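PDB 4UUR: putative hemoglobin-like oxygen-binding protein from Pseudoalteromonas haloplanktis, which binds heme b and, as a group II truncated hemoglobin, probably binds or carries oxygen. Local coordinates for residues 48-53 / 102-107; 74-79 / 128-133; 82-85 / 89-92. All coordinates share one frame; numbering follows the deposited sequence. Where two conformers were deposited one is given.

Contact 1 of 3, residues 48-53 / 102-107; sequences DEYAKP and DQDLRD. With HEM (protoporphyrin IX containing Fe), chain C.
Y50 reaches across to helix 103-120 with its hydroxyl end and meets the CB of D107 there: Y50 OH lies 3.2 Å from D107 CB, while D107 O sits at the edge of the ring, near its plane. The phenol and the D107 carboxylate are turned only 18° apart, but no direct bond joins them. With CG anti to the backbone N (chi1 173°), the ring is swung out and its hydroxyl end arrives at helix 103-120. Its polar contact runs through a water, 2.5 Å from Y50 OH and also 2.5 Å from D104 OD1, to which the water donates; D104 OD1 is gripped a second time by Q108. The D107 carboxylate is engaged within its own segment, by Q103 NE2, which meets OD1 from above the carboxylate plane, and by R106 NH2, in a salt bridge with the same oxygen. Nearby, L105 CD2 touches P53 CB at 4.3 Å, a small apolar patch between two helix starts. Proline suits the first turn of a helix, and D102 suits the N-cap, its OD1 accepting from L105 N at 2.9 Å. On the heme side of helix 103-120, R106 CA comes 3.2 Å from CBB of the heme. The contact thus lies at the surface, joining the start of helix 52-56 to that of helix 103-120, with Y50 also edge-to-face on Y111 and L105 reaching M57.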
loop_
_atom_site.group_PDB
_atom_site.type_symbol
_atom_site.label_atom_id
_atom_site.label_comp_id
_atom_site.label_asym_id
_atom_site.label_seq_id
_atom_site.Cartn_x
_atom_site.Cartn_y
_atom_site.Cartn_z
ATOM N N ASP A 48 7.121 -6.208 -12.422
ATOM C CA ASP A 48 8.300 -5.400 -12.531
ATOM C C ASP A 48 9.407 -6.229 -11.924
ATOM O O ASP A 48 9.192 -6.904 -10.906
ATOM C CB ASP A 48 8.130 -4.083 -11.811
ATOM C CG ASP A 48 9.390 -3.263 -11.812
ATOM O OD1 ASP A 48 10.373 -3.660 -11.141
ATOM O OD2 ASP A 48 9.381 -2.190 -12.450
ATOM N N GLU A 49 10.582 -6.163 -12.548
ATOM C CA GLU A 49 11.672 -7.099 -12.240
ATOM C C GLU A 49 12.200 -6.821 -10.872
ATOM O O GLU A 49 12.225 -7.689 -10.022
ATOM C CB GLU A 49 12.811 -7.032 -13.273
ATOM C CG GLU A 49 13.908 -8.053 -12.978
ATOM C CD GLU A 49 15.251 -7.756 -13.622
ATOM O OE1 GLU A 49 15.430 -6.655 -14.210
ATOM O OE2 GLU A 49 16.134 -8.648 -13.521
ATOM N N TYR A 50 12.588 -5.593 -10.623
ATOM C CA TYR A 50 13.125 -5.272 -9.316
ATOM C C TYR A 50 12.265 -5.693 -8.113
ATOM O O TYR A 50 12.779 -5.729 -7.010
ATOM C CB TYR A 50 13.390 -3.795 -9.253
ATOM C CG TYR A 50 13.796 -3.257 -7.895
ATOM C CD1 TYR A 50 14.998 -3.628 -7.274
ATOM C CD2 TYR A 50 12.987 -2.320 -7.250
ATOM C CE1 TYR A 50 15.341 -3.090 -6.013
ATOM C CE2 TYR A 50 13.326 -1.779 -6.015
ATOM C CZ TYR A 50 14.495 -2.147 -5.400
ATOM O OH TYR A 50 14.757 -1.547 -4.174
ATOM N N ALA A 51 10.954 -5.933 -8.303
ATOM C CA ALA A 51 10.071 -6.297 -7.184
ATOM C C ALA A 51 9.667 -7.788 -7.156
ATOM O O ALA A 51 8.876 -8.210 -6.266
ATOM C CB ALA A 51 8.816 -5.419 -7.174
ATOM N N LYS A 52 10.186 -8.590 -8.085
ATOM C CA LYS A 52 9.918 -10.031 -8.033
ATOM C C LYS A 52 10.050 -10.592 -6.609
ATOM O O LYS A 52 9.195 -11.325 -6.163
ATOM C CB LYS A 52 10.763 -10.845 -9.035
ATOM C CG LYS A 52 10.679 -12.364 -8.812
ATOM C CD LYS A 52 11.102 -13.232 -10.001
ATOM N N PRO A 53 11.106 -10.232 -5.887
ATOM C CA PRO A 53 11.243 -10.812 -4.554
ATOM C C PRO A 53 10.066 -10.480 -3.637
ATOM O O PRO A 53 9.494 -11.361 -3.032
ATOM C CB PRO A 53 12.553 -10.221 -4.066
ATOM C CG PRO A 53 13.336 -10.047 -5.342
ATOM C CD PRO A 53 12.312 -9.483 -6.278
ATOM N N ASP A 102 13.436 -6.937 5.297
ATOM C CA ASP A 102 14.640 -6.078 5.363
ATOM C C ASP A 102 14.491 -4.768 4.543
ATOM O O ASP A 102 13.458 -4.525 3.916
ATOM C CB ASP A 102 15.891 -6.855 4.880
ATOM C CG ASP A 102 15.731 -7.378 3.478
ATOM O OD1 ASP A 102 14.801 -6.900 2.790
ATOM O OD2 ASP A 102 16.480 -8.292 3.064
ATOM N N GLN A 103 15.534 -3.931 4.568
ATOM C CA GLN A 103 15.609 -2.687 3.818
ATOM C C GLN A 103 15.290 -2.920 2.337
ATOM O O GLN A 103 14.521 -2.192 1.698
ATOM C CB GLN A 103 17.049 -2.114 3.951
ATOM C CG GLN A 103 17.267 -0.710 3.386
ATOM C CD GLN A 103 16.351 0.322 4.030
ATOM O OE1 GLN A 103 16.356 0.489 5.255
ATOM N NE2 GLN A 103 15.549 1.015 3.209
ATOM N N ASP A 104 15.910 -3.942 1.795
ATOM C CA ASP A 104 15.748 -4.280 0.411
ATOM C C ASP A 104 14.259 -4.444 0.019
ATOM O O ASP A 104 13.821 -3.951 -1.033
ATOM C CB ASP A 104 16.560 -5.539 0.142
ATOM C CG ASP A 104 16.338 -6.108 -1.234
ATOM O OD1 ASP A 104 16.116 -5.318 -2.195
ATOM O OD2 ASP A 104 16.420 -7.371 -1.331
ATOM N N LEU A 105 13.499 -5.144 0.848
ATOM C CA LEU A 105 12.097 -5.370 0.572
ATOM C C LEU A 105 11.262 -4.127 0.827
ATOM O O LEU A 105 10.303 -3.885 0.110
ATOM C CB LEU A 105 11.545 -6.564 1.373
ATOM C CG LEU A 105 12.037 -7.943 0.961
ATOM C CD1 LEU A 105 11.694 -8.970 2.064
ATOM C CD2 LEU A 105 11.448 -8.354 -0.376
ATOM N N ARG A 106 11.612 -3.354 1.841
ATOM C CA ARG A 106 11.008 -2.056 2.031
ATOM C C ARG A 106 11.156 -1.142 0.794
ATOM O O ARG A 106 10.204 -0.476 0.393
ATOM C CB ARG A 106 11.607 -1.337 3.217
ATOM C CG ARG A 106 10.694 -0.214 3.713
ATOM C CD ARG A 106 11.427 1.097 4.024
ATOM N NE ARG A 106 11.767 1.848 2.816
ATOM C CZ ARG A 106 11.497 3.136 2.575
ATOM N NH1 ARG A 106 10.883 3.942 3.439
ATOM N NH2 ARG A 106 11.864 3.621 1.414
ATOM N N ASP A 107 12.340 -1.137 0.196
ATOM C CA ASP A 107 12.597 -0.278 -0.957
ATOM C C ASP A 107 11.829 -0.732 -2.189
ATOM O O ASP A 107 11.349 0.105 -2.938
ATOM C CB ASP A 107 14.095 -0.233 -1.281
ATOM C CG ASP A 107 14.911 0.492 -0.222
ATOM O OD1 ASP A 107 14.412 1.378 0.492
ATOM O OD2 ASP A 107 16.097 0.159 -0.116
HETATM C CHA HEM C . -0.079 -7.860 4.022
HETATM C CHB HEM C . 4.569 -7.551 2.604
HETATM C CHC HEM C . 4.494 -2.864 3.874
HETATM C CHD HEM C . -0.259 -3.086 4.287
HETATM C C1A HEM C . 1.183 -8.185 3.561
HETATM C C2A HEM C . 1.579 -9.458 3.150
HETATM C C3A HEM C . 2.873 -9.359 2.732
HETATM C C4A HEM C . 3.308 -8.024 2.898
HETATM C CMA HEM C . 3.734 -10.494 2.192
HETATM C CAA HEM C . 0.762 -10.734 3.155
HETATM C CBA HEM C . -0.535 -10.616 2.355
HETATM C CGA HEM C . -1.005 -11.894 1.691
HETATM O O1A HEM C . -0.419 -12.477 0.755
HETATM O O2A HEM C . -2.089 -12.354 2.085
HETATM C C1B HEM C . 4.958 -6.229 2.875
HETATM C C2B HEM C . 6.305 -5.756 2.827
HETATM C C3B HEM C . 6.287 -4.435 3.197
HETATM C C4B HEM C . 4.892 -4.150 3.523
HETATM C CMB HEM C . 7.476 -6.606 2.368
HETATM C CAB HEM C . 7.283 -3.335 3.390
HETATM C CBB HEM C . 8.556 -3.556 3.377
HETATM C C1C HEM C . 3.173 -2.455 4.012
HETATM C C2C HEM C . 2.711 -1.138 4.165
HETATM C C3C HEM C . 1.348 -1.225 4.308
HETATM C C4C HEM C . 1.000 -2.592 4.191
HETATM C CMC HEM C . 3.602 0.096 4.219
HETATM C CAC HEM C . 0.326 -0.167 4.465
HETATM C CBC HEM C . 0.610 1.123 4.323
HETATM C C1D HEM C . -0.522 -4.420 4.290
HETATM C C2D HEM C . -1.866 -4.906 4.591
HETATM C C3D HEM C . -1.809 -6.218 4.514
HETATM C C4D HEM C . -0.430 -6.539 4.183
HETATM C CMD HEM C . -3.104 -4.130 4.944
HETATM C CAD HEM C . -2.942 -7.188 4.800
HETATM C CBD HEM C . -2.742 -7.617 6.257
HETATM C CGD HEM C . -3.839 -8.538 6.804
HETATM O O1D HEM C . -4.720 -9.025 6.079
HETATM O O2D HEM C . -3.893 -8.846 8.012
HETATM N NA HEM C . 2.251 -7.304 3.355
HETATM N NB HEM C . 4.190 -5.238 3.283
HETATM N NC HEM C . 2.128 -3.294 3.998
HETATM N ND HEM C . 0.292 -5.411 4.001
HETATM FE FE HEM C . 2.143 -5.331 3.672
HETATM O O HOH W 1 16.438 -2.945 -2.885
HETATM O O HOH W 2 1.683 -5.074 1.544
#

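Contact 2 of 3, residues 74-79 / 128-133; sequences SGWLGG and EGLKQS
The C-terminal end of helix 63-76, closed by a Schellman motif, packs here against helix 124-141, W76 and L77 meeting L130 and S133. The indole of W76 reaches across with its six-membered ring: CH2 lies 3.4 Å from S133 OG, and CZ3 lies 4.2 Å from L130 CD2, both partners placed obliquely to the ring. With CG anti to the backbone N (chi1 -169°), the broad side chain is carried out to the other helix. Serine suits the spot, being small enough to admit the indole; G129 O and L130 O each lie 3.2 Å from S133 OG, and the hydroxyl can serve one or the other. Beside it, L77 and L130, both buried, cross at about a right angle and meet through their CD2 methyls at 3.9 Å; leucine suits the place because its branched end presents a methyl to the other helix. F72 stacks on W76, F134 meets it at about 40°, and L117 adjoins L130. G78 takes the positive phi (102°) that glycine accommodates readily, and the bonds G79 N to S74 O and G78 N to G75 O complete the Schellman motif. Helix 63-76 against helix 124-141 is a pairing of the helical sandwich of truncated hemoglobins.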
loop_
_atom_site.group_PDB
_atom_site.type_symbol
_atom_site.label_atom_id
_atom_site.label_comp_id
_atom_site.label_asym_id
_atom_site.label_seq_id
_atom_site.Cartn_x
_atom_site.Cartn_y
_atom_site.Cartn_z
ATOM N N SER A 74 -9.111 2.636 2.089
ATOM C CA SER A 74 -10.293 3.449 2.312
ATOM C C SER A 74 -10.286 4.169 3.683
ATOM O O SER A 74 -10.565 5.345 3.742
ATOM C CB SER A 74 -11.571 2.661 2.165
ATOM O OG SER A 74 -12.647 3.441 2.700
ATOM N N GLY A 75 -9.928 3.499 4.770
ATOM C CA GLY A 75 -9.861 4.175 6.046
ATOM C C GLY A 75 -8.596 4.961 6.297
ATOM O O GLY A 75 -8.629 6.043 6.845
ATOM N N TRP A 76 -7.450 4.429 5.909
ATOM C CA TRP A 76 -6.201 5.175 6.091
ATOM C C TRP A 76 -6.214 6.543 5.384
ATOM O O TRP A 76 -5.445 7.436 5.748
ATOM C CB TRP A 76 -5.045 4.353 5.561
ATOM C CG TRP A 76 -3.741 4.866 5.905
ATOM C CD1 TRP A 76 -3.147 4.798 7.112
ATOM C CD2 TRP A 76 -2.776 5.450 5.008
ATOM N NE1 TRP A 76 -1.872 5.330 7.046
ATOM C CE2 TRP A 76 -1.635 5.753 5.764
ATOM C CE3 TRP A 76 -2.778 5.744 3.634
ATOM C CZ2 TRP A 76 -0.488 6.332 5.198
ATOM C CZ3 TRP A 76 -1.666 6.334 3.077
ATOM C CH2 TRP A 76 -0.527 6.613 3.853
ATOM N N LEU A 77 -7.043 6.676 4.345
ATOM C CA LEU A 77 -7.212 7.959 3.613
ATOM C C LEU A 77 -8.463 8.799 4.054
ATOM O O LEU A 77 -8.696 9.910 3.557
ATOM C CB LEU A 77 -7.302 7.686 2.108
ATOM C CG LEU A 77 -6.159 6.984 1.376
ATOM C CD1 LEU A 77 -6.677 6.469 0.050
ATOM C CD2 LEU A 77 -4.919 7.846 1.166
ATOM N N GLY A 78 -9.279 8.269 4.959
ATOM C CA GLY A 78 -10.362 9.038 5.558
ATOM C C GLY A 78 -11.689 8.699 4.973
ATOM O O GLY A 78 -12.555 9.509 5.001
ATOM N N GLY A 79 -11.837 7.538 4.359
ATOM C CA GLY A 79 -13.135 7.061 3.888
ATOM C C GLY A 79 -13.652 6.088 4.921
ATOM O O GLY A 79 -13.170 6.081 6.041
ATOM N N GLU A 128 3.204 14.051 -2.827
ATOM C CA GLU A 128 4.431 14.072 -2.012
ATOM C C GLU A 128 4.095 13.781 -0.540
ATOM O O GLU A 128 4.833 13.088 0.158
ATOM C CB GLU A 128 5.156 15.423 -2.154
ATOM C CG GLU A 128 6.498 15.529 -1.436
ATOM C CD GLU A 128 7.515 14.486 -1.885
ATOM O OE1 GLU A 128 7.559 14.126 -3.078
ATOM O OE2 GLU A 128 8.290 14.024 -1.040
ATOM N N GLY A 129 2.979 14.307 -0.070
ATOM C CA GLY A 129 2.490 13.926 1.255
ATOM C C GLY A 129 2.291 12.417 1.403
ATOM O O GLY A 129 2.747 11.798 2.386
ATOM N N LEU A 130 1.644 11.800 0.420
ATOM C CA LEU A 130 1.376 10.345 0.513
ATOM C C LEU A 130 2.652 9.529 0.427
ATOM O O LEU A 130 2.814 8.570 1.175
ATOM C CB LEU A 130 0.372 9.889 -0.516
ATOM C CG LEU A 130 -1.000 10.508 -0.294
ATOM C CD1 LEU A 130 -1.922 10.243 -1.484
ATOM C CD2 LEU A 130 -1.628 9.999 0.996
ATOM N N LYS A 131 3.576 9.937 -0.420
ATOM C CA LYS A 131 4.839 9.227 -0.536
ATOM C C LYS A 131 5.611 9.178 0.779
ATOM O O LYS A 131 6.209 8.159 1.107
ATOM C CB LYS A 131 5.757 9.861 -1.596
ATOM C CG LYS A 131 5.474 9.462 -3.024
ATOM C CD LYS A 131 6.377 10.205 -4.011
ATOM C CE LYS A 131 6.081 9.756 -5.428
ATOM N NZ LYS A 131 6.679 10.611 -6.472
ATOM N N GLN A 132 5.658 10.308 1.481
ATOM C CA GLN A 132 6.420 10.413 2.733
ATOM C C GLN A 132 5.742 9.562 3.769
ATOM O O GLN A 132 6.406 8.780 4.406
ATOM C CB GLN A 132 6.542 11.871 3.222
ATOM C CG GLN A 132 7.491 12.711 2.360
ATOM C CD GLN A 132 8.891 12.101 2.297
ATOM O OE1 GLN A 132 9.409 11.650 3.307
ATOM N NE2 GLN A 132 9.488 12.054 1.103
ATOM N N SER A 133 4.419 9.667 3.885
ATOM C CA SER A 133 3.696 8.924 4.913
ATOM C C SER A 133 3.684 7.366 4.726
ATOM O O SER A 133 3.844 6.592 5.697
ATOM C CB SER A 133 2.316 9.505 5.112
ATOM O OG SER A 133 1.509 9.347 3.975
#

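Contact 3 of 3, residues 82-85 / 89-92; sequences LFVA and HPML. With HEM (protoporphyrin IX containing Fe), chain C.
The chain turns back on itself after helix 83-87, bringing the CA atoms of V84 and H89 to 5.1 Å, the closest such pair between 82-85 and 89-92. V84 fills the bend with both its methyl groups. CG2 lies 3.6 Å from P90 CD, the two side chains crossing at about a right angle, whereas CG1 stands over one face of the H89 imidazole, 4.2 Å above its plane and displaced toward the rim. The torsion of V84 (chi1 -171°) sets CG1 anti to the backbone N and CG2 anti to the carbonyl carbon, which directs CG1 to the imidazole and CG2 to the proline ring. A beta-branched residue suits this place, since both methyls start from CB and can serve two neighbours at once. F83 points toward the returning chain: its CE1 approaches P90 CA at 4.0 Å, obliquely, and the carbonyl carbon of H89 at the ring edge. On the heme side of the same ring, CE2 comes 4.0 Å from the methyl CMD of the heme. The apolar phenyl thus bridges the proline and the heme methyl, CE1 to the one and CE2 to the other, and V68 of helix 63-76 also touches it. L92, one residue past the N-cap M91, hardly meets 82-85 and instead lays CD1 3.4 Å from CAC of the heme. Its carbonyl accepts from ND1 of H96, the axial ligand, a second-shell bond that would help to fix the rotation of the imidazole, as is common for proximal histidines. Across the bend itself no hydrogen bond forms; the meeting is by van der Waals contact of apolar groups and a methyl over the H89 ring, while the carbonyls of H89 and L92 accept from the heme-binding residues R95 and H96.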
loop_
_atom_site.group_PDB
_atom_site.type_symbol
_atom_site.label_atom_id
_atom_site.label_comp_id
_atom_site.label_asym_id
_atom_site.label_seq_id
_atom_site.Cartn_x
_atom_site.Cartn_y
_atom_site.Cartn_z
ATOM N N LEU A 82 -13.017 0.345 6.268
ATOM C CA LEU A 82 -13.557 -0.920 5.831
ATOM C C LEU A 82 -12.711 -2.035 6.430
ATOM O O LEU A 82 -13.209 -3.128 6.669
ATOM C CB LEU A 82 -13.558 -0.992 4.313
ATOM C CG LEU A 82 -14.563 -0.078 3.644
ATOM C CD1 LEU A 82 -14.203 0.058 2.186
ATOM C CD2 LEU A 82 -15.976 -0.622 3.780
ATOM N N PHE A 83 -11.434 -1.736 6.652
ATOM C CA PHE A 83 -10.478 -2.673 7.248
ATOM C C PHE A 83 -10.826 -2.863 8.698
ATOM O O PHE A 83 -11.208 -3.964 9.089
ATOM C CB PHE A 83 -9.028 -2.165 7.136
ATOM C CG PHE A 83 -7.984 -3.174 7.567
ATOM C CD1 PHE A 83 -7.597 -3.277 8.890
ATOM C CD2 PHE A 83 -7.390 -4.025 6.630
ATOM C CE1 PHE A 83 -6.643 -4.205 9.277
ATOM C CE2 PHE A 83 -6.432 -4.956 7.013
ATOM C CZ PHE A 83 -6.045 -5.033 8.331
ATOM N N VAL A 84 -10.734 -1.795 9.486
ATOM C CA VAL A 84 -11.075 -1.887 10.901
ATOM C C VAL A 84 -12.506 -2.424 11.151
ATOM O O VAL A 84 -12.748 -3.034 12.173
ATOM C CB VAL A 84 -10.903 -0.558 11.661
ATOM C CG1 VAL A 84 -11.068 -0.797 13.167
ATOM C CG2 VAL A 84 -9.549 0.059 11.394
ATOM N N ALA A 85 -13.439 -2.215 10.233
ATOM C CA ALA A 85 -14.751 -2.850 10.342
ATOM C C ALA A 85 -14.640 -4.363 10.255
ATOM O O ALA A 85 -15.287 -5.081 10.998
ATOM C CB ALA A 85 -15.700 -2.357 9.250
ATOM N N HIS A 89 -8.138 -3.428 14.213
ATOM C CA HIS A 89 -7.097 -2.399 14.064
ATOM C C HIS A 89 -5.857 -2.844 13.254
ATOM O O HIS A 89 -5.368 -3.949 13.441
ATOM C CB HIS A 89 -6.645 -1.894 15.444
ATOM C CG HIS A 89 -7.721 -1.176 16.201
ATOM N ND1 HIS A 89 -8.069 0.134 15.939
ATOM C CD2 HIS A 89 -8.537 -1.587 17.203
ATOM C CE1 HIS A 89 -9.045 0.502 16.749
ATOM N NE2 HIS A 89 -9.348 -0.524 17.527
ATOM N N PRO A 90 -5.340 -1.971 12.361
ATOM C CA PRO A 90 -4.123 -2.152 11.577
ATOM C C PRO A 90 -2.932 -2.875 12.220
ATOM O O PRO A 90 -2.464 -3.885 11.698
ATOM C CB PRO A 90 -3.744 -0.720 11.247
ATOM C CG PRO A 90 -5.070 -0.081 11.009
ATOM C CD PRO A 90 -6.057 -0.771 11.900
ATOM N N MET A 91 -2.409 -2.363 13.317
ATOM C CA MET A 91 -1.313 -3.048 13.974
ATOM C C MET A 91 -0.350 -3.543 12.901
ATOM O O MET A 91 0.180 -4.643 12.998
ATOM C CB MET A 91 -1.866 -4.262 14.733
ATOM C CG MET A 91 -3.045 -3.956 15.647
ATOM S SD MET A 91 -2.502 -3.437 17.285
ATOM C CE MET A 91 -1.982 -5.000 18.022
ATOM N N LEU A 92 -0.144 -2.738 11.869
ATOM C CA LEU A 92 0.578 -3.202 10.695
ATOM C C LEU A 92 1.920 -3.822 11.031
ATOM O O LEU A 92 2.260 -4.849 10.443
ATOM C CB LEU A 92 0.806 -2.084 9.675
ATOM C CG LEU A 92 -0.454 -1.534 9.001
ATOM C CD1 LEU A 92 -0.012 -0.669 7.817
ATOM C CD2 LEU A 92 -1.423 -2.640 8.568
HETATM C CHA HEM C . -0.079 -7.860 4.022
HETATM C CHB HEM C . 4.569 -7.551 2.604
HETATM C CHC HEM C . 4.494 -2.864 3.874
HETATM C CHD HEM C . -0.259 -3.086 4.287
HETATM C C1A HEM C . 1.183 -8.185 3.561
HETATM C C2A HEM C . 1.579 -9.458 3.150
HETATM C C3A HEM C . 2.873 -9.359 2.732
HETATM C C4A HEM C . 3.308 -8.024 2.898
HETATM C CMA HEM C . 3.734 -10.494 2.192
HETATM C CAA HEM C . 0.762 -10.734 3.155
HETATM C CBA HEM C . -0.535 -10.616 2.355
HETATM C CGA HEM C . -1.005 -11.894 1.691
HETATM O O1A HEM C . -0.419 -12.477 0.755
HETATM O O2A HEM C . -2.089 -12.354 2.085
HETATM C C1B HEM C . 4.958 -6.229 2.875
HETATM C C2B HEM C . 6.305 -5.756 2.827
HETATM C C3B HEM C . 6.287 -4.435 3.197
HETATM C C4B HEM C . 4.892 -4.150 3.523
HETATM C CMB HEM C . 7.476 -6.606 2.368
HETATM C CAB HEM C . 7.283 -3.335 3.390
HETATM C CBB HEM C . 8.556 -3.556 3.377
HETATM C C1C HEM C . 3.173 -2.455 4.012
HETATM C C2C HEM C . 2.711 -1.138 4.165
HETATM C C3C HEM C . 1.348 -1.225 4.308
HETATM C C4C HEM C . 1.000 -2.592 4.191
HETATM C CMC HEM C . 3.602 0.096 4.219
HETATM C CAC HEM C . 0.326 -0.167 4.465
HETATM C CBC HEM C . 0.610 1.123 4.323
HETATM C C1D HEM C . -0.522 -4.420 4.290
HETATM C C2D HEM C . -1.866 -4.906 4.591
HETATM C C3D HEM C . -1.809 -6.218 4.514
HETATM C C4D HEM C . -0.430 -6.539 4.183
HETATM C CMD HEM C . -3.104 -4.130 4.944
HETATM C CAD HEM C . -2.942 -7.188 4.800
HETATM C CBD HEM C . -2.742 -7.617 6.257
HETATM C CGD HEM C . -3.839 -8.538 6.804
HETATM O O1D HEM C . -4.720 -9.025 6.079
HETATM O O2D HEM C . -3.893 -8.846 8.012
HETATM N NA HEM C . 2.251 -7.304 3.355
HETATM N NB HEM C . 4.190 -5.238 3.283
HETATM N NC HEM C . 2.128 -3.294 3.998
HETATM N ND HEM C . 0.292 -5.411 4.001
HETATM FE FE HEM C . 2.143 -5.331 3.672
HETATM O O HOH W 2 1.683 -5.074 1.544
#

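How the contacts relate
Heme joins contacts 1 and 3, which lie on opposite sides of the chain's centre, with centres 25 Å apart and nearest atoms about 11 Å apart. Contact 1 borders the vinyl carbon CBB and contact 3 the region of CAC and CMD; the iron between them carries a water as well as the axial H96. Contact 2 lies beside the heme, the side chain of W76 about 5 Å from it and about 11 Å from that of H96, and it touches contact 3 directly where S74 CB meets L82 CD1 at 3.7 Å. Along the chain, the segments of contacts 1 and 2 alternate, while contact 3 is nested inside the loops closed by both.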